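Local coordinates for beta 1-3 glucanase (Clostridium beijerinckii NCIMB 8052, PDB 5H4E), which probably hydrolyses beta-1,3-glucan chains, as a glycoside hydrolase of family GH64, at residues 174-179 against 341-346; 150-155 against 357-362; 240-245 against 313-318. All blocks are in the same frame, centred on the assembly; numbering follows the deposited sequence.

Interaction 1 (174-179 against 341-346)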
loop_
_atom_site.group_PDB
_atom_site.type_symbol
_atom_site.label_atom_id
_atom_site.label_comp_id
_atom_site.label_asym_id
_atom_site.label_seq_id
_atom_site.Cartn_x
_atom_site.Cartn_y
_atom_site.Cartn_z
ATOM N N LYS A 174 -14.059 -6.960 -11.848
ATOM C CA LYS A 174 -14.191 -5.882 -10.872
ATOM C C LYS A 174 -13.157 -4.784 -11.098
ATOM O O LYS A 174 -12.066 -5.045 -11.589
ATOM C CB LYS A 174 -14.056 -6.422 -9.445
ATOM C CG LYS A 174 -15.145 -7.408 -9.036
ATOM C CD LYS A 174 -16.525 -6.768 -9.082
ATOM C CE LYS A 174 -16.681 -5.674 -8.038
ATOM N NZ LYS A 174 -18.070 -5.104 -8.031
ATOM N N THR A 175 -13.517 -3.564 -10.715
ATOM C CA THR A 175 -12.646 -2.398 -10.860
ATOM C C THR A 175 -12.586 -1.618 -9.550
ATOM O O THR A 175 -13.605 -1.110 -9.077
ATOM C CB THR A 175 -13.133 -1.461 -11.994
ATOM O OG1 THR A 175 -13.145 -2.185 -13.229
ATOM C CG2 THR A 175 -12.213 -0.238 -12.143
ATOM N N TYR A 176 -11.393 -1.540 -8.962
ATOM C CA TYR A 176 -11.189 -0.782 -7.729
ATOM C C TYR A 176 -10.092 0.258 -7.919
ATOM O O TYR A 176 -9.055 -0.027 -8.527
ATOM C CB TYR A 176 -10.807 -1.693 -6.563
ATOM C CG TYR A 176 -11.851 -2.702 -6.150
ATOM C CD1 TYR A 176 -13.204 -2.477 -6.387
ATOM C CD2 TYR A 176 -11.485 -3.868 -5.493
ATOM C CE1 TYR A 176 -14.163 -3.401 -5.995
ATOM C CE2 TYR A 176 -12.438 -4.801 -5.093
ATOM C CZ TYR A 176 -13.777 -4.558 -5.354
ATOM O OH TYR A 176 -14.740 -5.469 -4.970
ATOM N N GLY A 177 -10.324 1.457 -7.393
ATOM C CA GLY A 177 -9.318 2.504 -7.394
ATOM C C GLY A 177 -9.935 3.879 -7.244
ATOM O O GLY A 177 -11.094 4.000 -6.816
ATOM N N ASP A 178 -9.157 4.913 -7.561
ATOM C CA ASP A 178 -9.596 6.302 -7.389
ATOM C C ASP A 178 -10.696 6.687 -8.353
ATOM O O ASP A 178 -10.743 6.191 -9.479
ATOM C CB ASP A 178 -8.432 7.273 -7.604
ATOM C CG ASP A 178 -7.215 6.914 -6.791
ATOM O OD1 ASP A 178 -7.386 6.519 -5.621
ATOM O OD2 ASP A 178 -6.099 6.998 -7.331
ATOM N N THR A 179 -11.536 7.625 -7.935
ATOM C CA THR A 179 -12.454 8.287 -8.859
ATOM C C THR A 179 -12.156 9.773 -8.870
ATOM O O THR A 179 -11.892 10.356 -7.819
ATOM C CB THR A 179 -13.927 8.090 -8.474
ATOM O OG1 THR A 179 -14.167 8.718 -7.204
ATOM C CG2 THR A 179 -14.246 6.621 -8.378
ATOM N N SER A 341 -13.459 6.668 -4.200
ATOM C CA SER A 341 -13.038 5.438 -4.854
ATOM C C SER A 341 -14.267 4.620 -5.216
ATOM O O SER A 341 -15.336 4.833 -4.656
ATOM C CB SER A 341 -12.110 4.630 -3.945
ATOM O OG SER A 341 -12.781 4.272 -2.746
ATOM N N TYR A 342 -14.111 3.680 -6.139
ATOM C CA TYR A 342 -15.215 2.799 -6.501
ATOM C C TYR A 342 -15.630 1.941 -5.307
ATOM O O TYR A 342 -14.787 1.268 -4.699
ATOM C CB TYR A 342 -14.831 1.909 -7.684
ATOM C CG TYR A 342 -14.585 2.682 -8.960
ATOM C CD1 TYR A 342 -15.638 3.249 -9.670
ATOM C CD2 TYR A 342 -13.294 2.834 -9.464
ATOM C CE1 TYR A 342 -15.411 3.963 -10.842
ATOM C CE2 TYR A 342 -13.058 3.539 -10.641
ATOM C CZ TYR A 342 -14.117 4.102 -11.323
ATOM O OH TYR A 342 -13.869 4.806 -12.485
ATOM N N GLU A 343 -16.924 1.985 -4.979
ATOM C CA GLU A 343 -17.491 1.204 -3.875
ATOM C C GLU A 343 -16.797 1.469 -2.548
ATOM O O GLU A 343 -16.802 0.612 -1.655
ATOM C CB GLU A 343 -17.426 -0.290 -4.187
ATOM C CG GLU A 343 -18.161 -0.672 -5.445
ATOM C CD GLU A 343 -18.120 -2.163 -5.701
ATOM O OE1 GLU A 343 -18.282 -2.936 -4.744
ATOM O OE2 GLU A 343 -17.932 -2.561 -6.867
ATOM N N ASN A 344 -16.220 2.661 -2.424
ATOM C CA ASN A 344 -15.472 3.055 -1.233
ATOM C C ASN A 344 -14.358 2.085 -0.828
ATOM O O ASN A 344 -14.008 2.005 0.353
ATOM C CB ASN A 344 -16.429 3.258 -0.059
ATOM C CG ASN A 344 -17.111 4.613 -0.104
ATOM O OD1 ASN A 344 -17.459 5.114 -1.177
ATOM N ND2 ASN A 344 -17.275 5.230 1.061
ATOM N N LYS A 345 -13.794 1.385 -1.813
ATOM C CA LYS A 345 -12.706 0.436 -1.586
ATOM C C LYS A 345 -11.359 1.117 -1.780
ATOM O O LYS A 345 -11.061 1.611 -2.863
ATOM C CB LYS A 345 -12.803 -0.754 -2.534
ATOM C CG LYS A 345 -14.111 -1.505 -2.499
ATOM C CD LYS A 345 -14.141 -2.505 -1.381
ATOM C CE LYS A 345 -15.317 -3.458 -1.581
ATOM N NZ LYS A 345 -15.563 -4.270 -0.373
ATOM N N SER A 346 -10.530 1.118 -0.751
ATOM C CA SER A 346 -9.249 1.812 -0.858
ATOM C C SER A 346 -8.247 1.273 0.155
ATOM O O SER A 346 -8.618 0.939 1.296
ATOM C CB SER A 346 -9.451 3.325 -0.655
ATOM O OG SER A 346 -8.219 4.035 -0.741
HETATM O O HOH W 1 -17.196 -5.171 -4.975
HETATM O O HOH W 2 -16.388 -1.226 -8.612
HETATM O O HOH W 3 -12.183 1.187 -5.405
HETATM O O HOH W 4 -11.956 6.921 -12.095
#
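Ser341 opens the contact by pressing CB to within 3.1 Å of Gly177 O, while its OG turns to the carbonyls of Trp337 and His338 at the end of helix 332-339. Tyr342 binds that same oxygen through its backbone: Tyr342 N donates to Gly177 O at 3.1 Å, nearly along the C=O axis. Its ring takes a methyl on one face, Thr179 CG2 lying 3.7 Å from the ring centroid and only 5° off the normal; Gly177 N lies in the ring plane at the edge. Strand 173-177 is an edge strand of a five-stranded mixed sheet, and on its outer side the loop after helix 332-339 adds just one beta bridge, Asp178 with Ser341. A water accepts from Gly177 N and lies within bonding distance of Tyr342 O and Lys345 O. Glu343, extended beyond CG, brings OE2 to Lys174 NZ in a 2.8 Å salt bridge that uses the syn lone pair. Lys174 bends at chi2 and chi3 to meet it, the two side chains crossing at about a right angle. OE2 also lies at the edge of the Tyr176 ring, in its plane, with ring and carboxylate planes 87° apart. Lys345 runs beside Tyr176, its CG over one ring face 4.1 Å from the centroid, and its NZ continues to Asp356 O.

Interaction 2 (150-155 against 357-362)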
loop_
_atom_site.group_PDB
_atom_site.type_symbol
_atom_site.label_atom_id
_atom_site.label_comp_id
_atom_site.label_asym_id
_atom_site.label_seq_id
_atom_site.Cartn_x
_atom_site.Cartn_y
_atom_site.Cartn_z
ATOM N N ILE A 150 -4.294 -8.192 -6.626
ATOM C CA ILE A 150 -3.681 -6.998 -7.183
ATOM C C ILE A 150 -4.410 -5.791 -6.609
ATOM O O ILE A 150 -5.618 -5.855 -6.361
ATOM C CB ILE A 150 -3.702 -7.021 -8.740
ATOM C CG1 ILE A 150 -3.037 -5.767 -9.311
ATOM C CG2 ILE A 150 -5.137 -7.201 -9.282
ATOM C CD1 ILE A 150 -2.685 -5.883 -10.784
ATOM N N ASN A 151 -3.679 -4.715 -6.319
ATOM C CA ASN A 151 -4.330 -3.542 -5.730
ATOM C C ASN A 151 -3.598 -2.235 -6.017
ATOM O O ASN A 151 -2.370 -2.219 -6.182
ATOM C CB ASN A 151 -4.484 -3.708 -4.200
ATOM C CG ASN A 151 -3.149 -3.909 -3.489
ATOM O OD1 ASN A 151 -2.661 -5.030 -3.381
ATOM N ND2 ASN A 151 -2.552 -2.817 -3.001
ATOM N N THR A 152 -4.373 -1.154 -6.098
ATOM C CA THR A 152 -3.823 0.192 -5.952
ATOM C C THR A 152 -3.504 0.412 -4.481
ATOM O O THR A 152 -4.016 -0.306 -3.610
ATOM C CB THR A 152 -4.804 1.279 -6.404
ATOM O OG1 THR A 152 -5.932 1.322 -5.514
ATOM C CG2 THR A 152 -5.288 1.038 -7.823
ATOM N N THR A 153 -2.690 1.413 -4.169
ATOM C CA THR A 153 -2.427 1.663 -2.765
ATOM C C THR A 153 -2.244 3.143 -2.468
ATOM O O THR A 153 -1.508 3.835 -3.174
ATOM C CB THR A 153 -1.180 0.882 -2.284
ATOM O OG1 THR A 153 -0.888 1.240 -0.932
ATOM C CG2 THR A 153 0.043 1.171 -3.165
ATOM N N ARG A 154 -2.931 3.624 -1.435
ATOM C CA ARG A 154 -2.686 4.976 -0.940
ATOM C C ARG A 154 -2.033 4.913 0.428
ATOM O O ARG A 154 -2.161 5.831 1.226
ATOM C CB ARG A 154 -3.984 5.793 -0.866
ATOM C CG ARG A 154 -4.258 6.614 -2.118
ATOM C CD ARG A 154 -4.453 5.708 -3.327
ATOM N NE ARG A 154 -4.458 6.447 -4.590
ATOM C CZ ARG A 154 -3.368 6.790 -5.266
ATOM N NH1 ARG A 154 -2.158 6.465 -4.806
ATOM N NH2 ARG A 154 -3.483 7.452 -6.411
ATOM N N VAL A 155 -1.316 3.833 0.702
ATOM C CA VAL A 155 -0.719 3.658 2.020
ATOM C C VAL A 155 0.405 4.671 2.252
ATOM O O VAL A 155 0.576 5.161 3.360
ATOM C CB VAL A 155 -0.211 2.214 2.191
ATOM C CG1 VAL A 155 0.648 2.077 3.442
ATOM C CG2 VAL A 155 -1.411 1.272 2.259
ATOM N N PHE A 357 -12.267 -3.699 3.141
ATOM C CA PHE A 357 -12.534 -2.335 2.689
ATOM C C PHE A 357 -11.433 -1.795 1.780
ATOM O O PHE A 357 -11.482 -0.635 1.332
ATOM C CB PHE A 357 -12.732 -1.413 3.902
ATOM C CG PHE A 357 -14.025 -1.665 4.636
ATOM C CD1 PHE A 357 -15.234 -1.241 4.094
ATOM C CD2 PHE A 357 -14.032 -2.321 5.859
ATOM C CE1 PHE A 357 -16.430 -1.482 4.756
ATOM C CE2 PHE A 357 -15.222 -2.568 6.534
ATOM C CZ PHE A 357 -16.423 -2.150 5.979
ATOM N N SER A 358 -10.439 -2.635 1.500
ATOM C CA SER A 358 -9.299 -2.188 0.696
ATOM C C SER A 358 -9.608 -2.302 -0.791
ATOM O O SER A 358 -10.652 -2.823 -1.190
ATOM C CB SER A 358 -8.042 -3.003 1.029
ATOM O OG SER A 358 -8.033 -4.250 0.334
ATOM N N SER A 359 -8.670 -1.834 -1.605
ATOM C CA SER A 359 -8.797 -1.892 -3.053
ATOM C C SER A 359 -8.340 -3.239 -3.610
ATOM O O SER A 359 -8.109 -3.371 -4.816
ATOM C CB SER A 359 -7.966 -0.767 -3.672
ATOM O OG SER A 359 -6.633 -0.863 -3.186
ATOM N N THR A 360 -8.184 -4.235 -2.742
ATOM C CA THR A 360 -7.664 -5.521 -3.202
ATOM C C THR A 360 -8.647 -6.221 -4.124
ATOM O O THR A 360 -9.797 -6.440 -3.757
ATOM C CB THR A 360 -7.331 -6.480 -2.039
ATOM O OG1 THR A 360 -6.217 -5.966 -1.296
ATOM C CG2 THR A 360 -6.948 -7.870 -2.598
ATOM N N LEU A 361 -8.174 -6.547 -5.320
ATOM C CA LEU A 361 -8.873 -7.424 -6.258
ATOM C C LEU A 361 -8.261 -8.814 -6.161
ATOM O O LEU A 361 -7.046 -8.950 -6.025
ATOM C CB LEU A 361 -8.759 -6.895 -7.697
ATOM C CG LEU A 361 -9.335 -5.500 -7.962
ATOM C CD1 LEU A 361 -8.519 -4.783 -9.023
ATOM C CD2 LEU A 361 -10.770 -5.612 -8.406
ATOM N N HIS A 362 -9.095 -9.848 -6.238
ATOM C CA HIS A 362 -8.605 -11.214 -6.101
ATOM C C HIS A 362 -9.469 -12.202 -6.868
ATOM O O HIS A 362 -10.699 -12.117 -6.825
ATOM C CB HIS A 362 -8.556 -11.611 -4.627
ATOM C CG HIS A 362 -8.441 -13.085 -4.398
ATOM N ND1 HIS A 362 -7.336 -13.817 -4.782
ATOM C CD2 HIS A 362 -9.287 -13.962 -3.806
ATOM C CE1 HIS A 362 -7.512 -15.083 -4.447
ATOM N NE2 HIS A 362 -8.687 -15.197 -3.851
HETATM O O HOH W 5 -7.054 -1.815 -6.972
#
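Ile150 and Leu361 form an antiparallel hydrogen-bonded pair, the tight end of this contact. Leu361 N donates to Ile150 O at 2.8 Å, and Ile150 N returns a bond to Leu361 O at 2.9 Å, with its donor tilted 18° from the carbonyl plane. The pair joins strand 147-151 to strand 361-363 in the large antiparallel sheet, and both side chains leave the same face. There Ile150 CG2 meets Leu361 CB at 4.0 Å; this methyl sits between the backbone N and the carbonyl carbon, while CG1, anti to the N (chi1 -179°), leads away from Leu361.

Beyond this pair, direct backbone-to-backbone bonding gives way to water and side-chain bonds. A water accepts from Thr152 N and donates to Ser359 O, 2.9 Å from the latter. Asn151 CB packs at 3.7 Å from Ser359 OG. The loose side is at partly exposed Thr360, which packs mainly through its CA, 3.8 Å from Asn151 CB, with OG1 more distant. Ser359 OG donates to Thr152 O at 2.7 Å from above the carbonyl plane. Asn151 ND2 reaches this oxygen at 3.0 Å from the opposite face, with the oxygen almost in its amide plane, and also binds Glu140 OE1.

Two donors on opposite faces therefore grip Thr152 O in a buried setting, one from each segment. ND2 is engaged by both Thr152 O and Glu140, which should hold the amide in this orientation, and Ser359 is tied to segment 150-155 beyond the last direct backbone pair.

Interaction 3 (240-245 against 313-318)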
loop_
_atom_site.group_PDB
_atom_site.type_symbol
_atom_site.label_atom_id
_atom_site.label_comp_id
_atom_site.label_asym_id
_atom_site.label_seq_id
_atom_site.Cartn_x
_atom_site.Cartn_y
_atom_site.Cartn_z
ATOM N N HIS A 240 -12.773 -3.786 31.044
ATOM C CA HIS A 240 -13.837 -4.253 30.165
ATOM C C HIS A 240 -13.263 -5.217 29.135
ATOM O O HIS A 240 -12.065 -5.198 28.873
ATOM C CB HIS A 240 -14.542 -3.084 29.471
ATOM C CG HIS A 240 -15.148 -2.096 30.420
ATOM N ND1 HIS A 240 -14.412 -1.106 31.032
ATOM C CD2 HIS A 240 -16.414 -1.966 30.888
ATOM C CE1 HIS A 240 -15.197 -0.400 31.828
ATOM N NE2 HIS A 240 -16.417 -0.899 31.756
ATOM N N GLU A 241 -14.118 -6.060 28.562
ATOM C CA GLU A 241 -13.697 -7.001 27.527
ATOM C C GLU A 241 -13.899 -6.423 26.139
ATOM O O GLU A 241 -14.927 -5.800 25.852
ATOM C CB GLU A 241 -14.461 -8.327 27.624
ATOM C CG GLU A 241 -14.004 -9.251 28.744
ATOM C CD GLU A 241 -12.621 -9.839 28.502
ATOM O OE1 GLU A 241 -12.417 -10.514 27.463
ATOM O OE2 GLU A 241 -11.746 -9.642 29.370
ATOM N N LEU A 242 -12.903 -6.630 25.288
ATOM C CA LEU A 242 -13.014 -6.344 23.865
ATOM C C LEU A 242 -13.286 -7.657 23.161
ATOM O O LEU A 242 -12.413 -8.519 23.089
ATOM C CB LEU A 242 -11.729 -5.696 23.339
ATOM C CG LEU A 242 -11.553 -5.508 21.833
ATOM C CD1 LEU A 242 -12.752 -4.832 21.251
ATOM C CD2 LEU A 242 -10.318 -4.655 21.586
ATOM N N THR A 243 -14.496 -7.821 22.654
ATOM C CA THR A 243 -14.874 -9.074 22.025
ATOM C C THR A 243 -15.306 -8.859 20.594
ATOM O O THR A 243 -16.178 -8.029 20.323
ATOM C CB THR A 243 -16.005 -9.757 22.790
ATOM O OG1 THR A 243 -15.602 -9.929 24.156
ATOM C CG2 THR A 243 -16.327 -11.111 22.175
ATOM N N PHE A 244 -14.688 -9.599 19.679
ATOM C CA PHE A 244 -15.033 -9.474 18.277
ATOM C C PHE A 244 -14.966 -10.818 17.559
ATOM O O PHE A 244 -14.307 -11.761 18.009
ATOM C CB PHE A 244 -14.130 -8.442 17.589
ATOM C CG PHE A 244 -12.720 -8.915 17.344
ATOM C CD1 PHE A 244 -11.733 -8.729 18.304
ATOM C CD2 PHE A 244 -12.373 -9.510 16.137
ATOM C CE1 PHE A 244 -10.428 -9.150 18.068
ATOM C CE2 PHE A 244 -11.071 -9.931 15.897
ATOM C CZ PHE A 244 -10.104 -9.757 16.865
ATOM N N THR A 245 -15.671 -10.890 16.440
ATOM C CA THR A 245 -15.693 -12.084 15.626
ATOM C C THR A 245 -15.314 -11.738 14.197
ATOM O O THR A 245 -15.810 -10.761 13.642
ATOM C CB THR A 245 -17.077 -12.744 15.649
ATOM O OG1 THR A 245 -17.454 -13.002 17.006
ATOM C CG2 THR A 245 -17.066 -14.052 14.871
ATOM N N LEU A 313 -13.758 1.126 20.646
ATOM C CA LEU A 313 -14.762 0.930 21.699
ATOM C C LEU A 313 -16.085 0.359 21.183
ATOM O O LEU A 313 -17.048 0.249 21.940
ATOM C CB LEU A 313 -15.021 2.253 22.423
ATOM C CG LEU A 313 -13.771 2.835 23.084
ATOM C CD1 LEU A 313 -14.004 4.229 23.629
ATOM C CD2 LEU A 313 -13.257 1.913 24.179
ATOM N N ASP A 314 -16.139 -0.001 19.904
ATOM C CA ASP A 314 -17.370 -0.552 19.323
ATOM C C ASP A 314 -17.075 -1.756 18.433
ATOM O O ASP A 314 -17.311 -1.704 17.219
ATOM C CB ASP A 314 -18.111 0.533 18.520
ATOM C CG ASP A 314 -19.522 0.112 18.100
ATOM O OD1 ASP A 314 -20.068 -0.875 18.641
ATOM O OD2 ASP A 314 -20.100 0.796 17.235
ATOM N N PRO A 315 -16.554 -2.845 19.024
ATOM C CA PRO A 315 -16.193 -4.033 18.232
ATOM C C PRO A 315 -17.348 -4.655 17.434
ATOM O O PRO A 315 -17.092 -5.229 16.375
ATOM C CB PRO A 315 -15.693 -5.022 19.290
ATOM C CG PRO A 315 -16.315 -4.558 20.574
ATOM C CD PRO A 315 -16.321 -3.055 20.464
ATOM N N ALA A 316 -18.587 -4.543 17.908
ATOM C CA ALA A 316 -19.714 -5.105 17.158
ATOM C C ALA A 316 -19.810 -4.517 15.744
ATOM O O ALA A 316 -20.368 -5.141 14.846
ATOM C CB ALA A 316 -21.025 -4.881 17.911
ATOM N N HIS A 317 -19.245 -3.329 15.545
ATOM C CA HIS A 317 -19.387 -2.621 14.273
ATOM C C HIS A 317 -18.075 -2.465 13.514
ATOM O O HIS A 317 -17.964 -1.629 12.610
ATOM C CB HIS A 317 -20.012 -1.249 14.513
ATOM C CG HIS A 317 -21.454 -1.318 14.918
ATOM N ND1 HIS A 317 -21.947 -0.678 16.035
ATOM C CD2 HIS A 317 -22.506 -1.971 14.364
ATOM C CE1 HIS A 317 -23.242 -0.927 16.148
ATOM N NE2 HIS A 317 -23.606 -1.704 15.143
ATOM N N TRP A 318 -17.096 -3.294 13.854
ATOM C CA TRP A 318 -15.820 -3.262 13.159
ATOM C C TRP A 318 -15.971 -3.575 11.665
ATOM O O TRP A 318 -15.132 -3.182 10.860
ATOM C CB TRP A 318 -14.843 -4.235 13.817
ATOM C CG TRP A 318 -14.216 -3.674 15.060
ATOM C CD1 TRP A 318 -14.504 -2.477 15.660
ATOM C CD2 TRP A 318 -13.176 -4.271 15.834
ATOM N NE1 TRP A 318 -13.709 -2.299 16.767
ATOM C CE2 TRP A 318 -12.887 -3.388 16.899
ATOM C CE3 TRP A 318 -12.461 -5.466 15.730
ATOM C CZ2 TRP A 318 -11.914 -3.666 17.860
ATOM C CZ3 TRP A 318 -11.494 -5.745 16.685
ATOM C CH2 TRP A 318 -11.221 -4.843 17.730
HETATM O O HOH W 6 -17.170 -8.063 15.985
#
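Phe244 and Trp318 supply the aromatic part of the contact. Trp318 CZ3 stands over one face of the Phe244 ring, shifted toward the rim, and comes within 3.4 Å of Phe244 CD1. The planes are inclined at 39° and the centroid of the Phe244 ring is 4.8 Å from that of the six-membered Trp318 ring, an oblique meeting. Phe244 CG lies between its backbone N and carbonyl carbon (chi1 74°), beneath CZ3 and CE3 of the indole.

Aliphatic contacts lie beside the rings. Leu242 CD1 touches Pro315 CB at 3.5 Å and Trp318 CZ2 at 3.7 Å, meeting both from one side, where Pro315 CA sits over a face of the indole, while CD2 approaches Trp318 CH2. Leu242 crosses Trp318 at about a right angle. Pro315 CB also packs on the backbone, 3.2 Å from Thr243 O, and lies farther from Phe244 CB.

Leu242 and Phe244 alternate with Thr243 along strand 242-246, an outermost strand of a four-stranded antiparallel sheet. The loop after helix 294-309 passes against this strand through a short 3-10 segment at Pro315 and Ala316, and Phe244 and Trp318 both also touch Gln302 of that helix.

Polar bonding between the segments is indirect. A water accepts from Thr245 N and donates to Pro315 O, 2.9 Å from that oxygen. Within the loop, His317 ND1 donates to Asp314 OD2 at 2.7 Å, with the carboxylate oxygen in the imidazole plane; Asp314 O also takes the backbone N-H of His317. The indole NE1 donates to Val311 O, which anchors the pyrrole side of the indole, away from the six-membered ring that meets Phe244.

Interactions 1 and 2 are neighbours, with centres 9 Å apart, and they touch directly. Asp178 OD2 of interaction 1 forms a 2.8 Å salt bridge with Arg154 NH2 of interaction 2, and that NH2 has a second acid, Glu137. Ser346 N probably bonds to Phe357 O at 2.9 Å. Tyr176 CE2, packing 3.4 Å from Thr360 O, links an edge strand of the mixed sheet to the segment leading into the large antiparallel sheet. Interaction 3 lies in a separate lobe, centres about 27 Å from interaction 1 and 25 Å from interaction 2, nearest atoms about 4 Å from the latter without touching, consistent with the two-lobed GH64 architecture, where a glucan-binding groove probably runs between the lobes.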